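Local coordinates for N-acetylglucosamine-6-phosphate deacetylase (Mycobacterium smegmatis, PDB 6FV4), which probably removes the acetyl group from N-acetylglucosamine-6-phosphate as a metal-dependent hydrolase of the amidohydrolase superfamily, at residues Arg370-Val375 and Val385-Glu390. The protein carries 1 engineered substitution. Sequence-based numbering, arbitrary orientation.
Sequences RADLVV and VMRAGE
Leu373 and Met386 form an antiparallel hydrogen-bonded pair: Leu373 N donates to Met386 O and Met386 N to Leu373 O, both at 2.9 Å. Val374 and Val385 follow as a non-hydrogen-bonded pair; buried and beta-branched, they suit extended strands and lie on the opposite face, against Val65 and Thr102 respectively. A type I' turn from Arg387 to Glu390 ends the regular ladder. Gly389 N donates to the carbonyl O of Ala371, the central residue of an inverse gamma turn; Gly389 lies at positive phi, where a residue without CB sits easily. Ala388 N meets Asp372 OD1 nearly along its C-O axis, at 2.7 Å and 175°, a reach suited to a short acidic side chain. In this amidohydrolase-family protein, hairpin strand 373-376 also pairs antiparallel with strand 63-76, away from the zinc- and cadmium-binding residues, while Ala371 and Leu373 touch Ile38 and Leu36.

Arg370 holds Asp372 side-on: NE lies 3.1 Å from both OD1 and OD2, and NH2 makes a salt bridge to OD2 at 2.8 Å. A bend at chi3 (68°) turns the guanidinium back to the carboxylate; the small Ala388 methyl lies over one guanidinium face and touches CD. Arg387, extended from CG to NE, passes across Arg370, whose CZ sits over one face of the Arg387 guanidinium near its rim, the planes 69° apart. Arg370 NH2 and Arg387 NH2 are 3.7 Å apart; a water accepting from both, and Asp372, probably ease the like charges, while Arg387 NE donates to Thr102 O. On the apolar face, Leu373 CD1 packs on Met386 CB at 3.7 Å, and the flexible thioether continues to Ala371 CB.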
# COMPACT_ATOMS: atom_id res chain seq x y z
N ARG B 370 21.82 -8.54 -25.31
CA ARG B 370 22.65 -7.46 -25.80
C ARG B 370 23.48 -6.89 -24.66
O ARG B 370 23.05 -6.86 -23.51
CB ARG B 370 21.82 -6.36 -26.47
CG ARG B 370 22.63 -5.57 -27.50
CD ARG B 370 21.82 -4.52 -28.23
NE ARG B 370 21.42 -3.43 -27.34
CZ ARG B 370 20.68 -2.40 -27.72
NH1 ARG B 370 20.25 -2.30 -28.98
NH2 ARG B 370 20.36 -1.47 -26.82
N ALA B 371 24.70 -6.46 -24.99
CA ALA B 371 25.68 -6.06 -23.98
C ALA B 371 25.47 -4.59 -23.62
O ALA B 371 26.20 -3.69 -24.05
CB ALA B 371 27.09 -6.33 -24.47
N ASP B 372 24.44 -4.35 -22.81
CA ASP B 372 24.13 -3.03 -22.28
C ASP B 372 24.32 -3.11 -20.77
O ASP B 372 23.63 -3.88 -20.10
CB ASP B 372 22.69 -2.62 -22.59
CG ASP B 372 22.36 -2.67 -24.07
OD1 ASP B 372 23.28 -2.76 -24.91
OD2 ASP B 372 21.16 -2.62 -24.39
N LEU B 373 25.27 -2.34 -20.24
CA LEU B 373 25.54 -2.41 -18.82
C LEU B 373 26.06 -1.06 -18.34
O LEU B 373 26.45 -0.20 -19.13
CB LEU B 373 26.54 -3.53 -18.48
CG LEU B 373 27.91 -3.59 -19.17
CD1 LEU B 373 28.91 -2.58 -18.59
CD2 LEU B 373 28.48 -5.01 -19.05
N VAL B 374 26.07 -0.90 -17.01
CA VAL B 374 26.46 0.35 -16.36
C VAL B 374 27.39 0.01 -15.21
O VAL B 374 27.16 -0.94 -14.46
CB VAL B 374 25.22 1.13 -15.85
CG1 VAL B 374 25.65 2.38 -15.07
CG2 VAL B 374 24.32 1.53 -17.00
N VAL B 375 28.47 0.77 -15.09
CA VAL B 375 29.46 0.56 -14.04
C VAL B 375 29.28 1.67 -13.02
O VAL B 375 29.21 2.85 -13.39
CB VAL B 375 30.89 0.53 -14.60
CG1 VAL B 375 31.85 0.09 -13.52
CG2 VAL B 375 30.96 -0.42 -15.80
N VAL B 385 29.65 3.28 -19.10
CA VAL B 385 28.40 2.86 -19.72
C VAL B 385 28.72 2.09 -20.99
O VAL B 385 29.41 2.61 -21.87
CB VAL B 385 27.48 4.04 -20.07
CG1 VAL B 385 26.20 3.53 -20.74
CG2 VAL B 385 27.14 4.87 -18.84
N MET B 386 28.21 0.88 -21.10
CA MET B 386 28.35 0.11 -22.32
C MET B 386 26.97 -0.10 -22.94
O MET B 386 26.00 -0.35 -22.24
CB MET B 386 29.02 -1.24 -22.07
CG MET B 386 28.99 -2.16 -23.28
SD MET B 386 29.89 -3.67 -22.93
CE MET B 386 31.56 -3.09 -23.20
N ARG B 387 26.91 0.02 -24.27
CA ARG B 387 25.67 -0.20 -25.01
C ARG B 387 26.00 -0.93 -26.30
O ARG B 387 26.85 -0.47 -27.07
CB ARG B 387 24.96 1.12 -25.31
CG ARG B 387 23.60 0.94 -25.96
CD ARG B 387 22.92 2.28 -26.22
NE ARG B 387 21.64 2.06 -26.89
CZ ARG B 387 21.47 2.00 -28.22
NH1 ARG B 387 22.49 2.16 -29.05
NH2 ARG B 387 20.26 1.76 -28.70
N ALA B 388 25.33 -2.06 -26.54
CA ALA B 388 25.60 -2.92 -27.69
C ALA B 388 27.08 -3.28 -27.79
O ALA B 388 27.69 -3.26 -28.86
CB ALA B 388 25.12 -2.28 -28.99
N GLY B 389 27.68 -3.59 -26.64
CA GLY B 389 29.05 -4.07 -26.58
C GLY B 389 30.13 -3.02 -26.70
O GLY B 389 31.32 -3.37 -26.67
N GLU B 390 29.78 -1.74 -26.82
CA GLU B 390 30.78 -0.69 -26.96
C GLU B 390 30.60 0.35 -25.86
O GLU B 390 29.49 0.60 -25.40
CB GLU B 390 30.67 -0.03 -28.33
CG GLU B 390 30.87 -1.04 -29.45
CD GLU B 390 30.68 -0.45 -30.81
OE1 GLU B 390 30.95 0.77 -30.99
OE2 GLU B 390 30.28 -1.20 -31.72
O HOH W 1 18.54 0.73 -27.07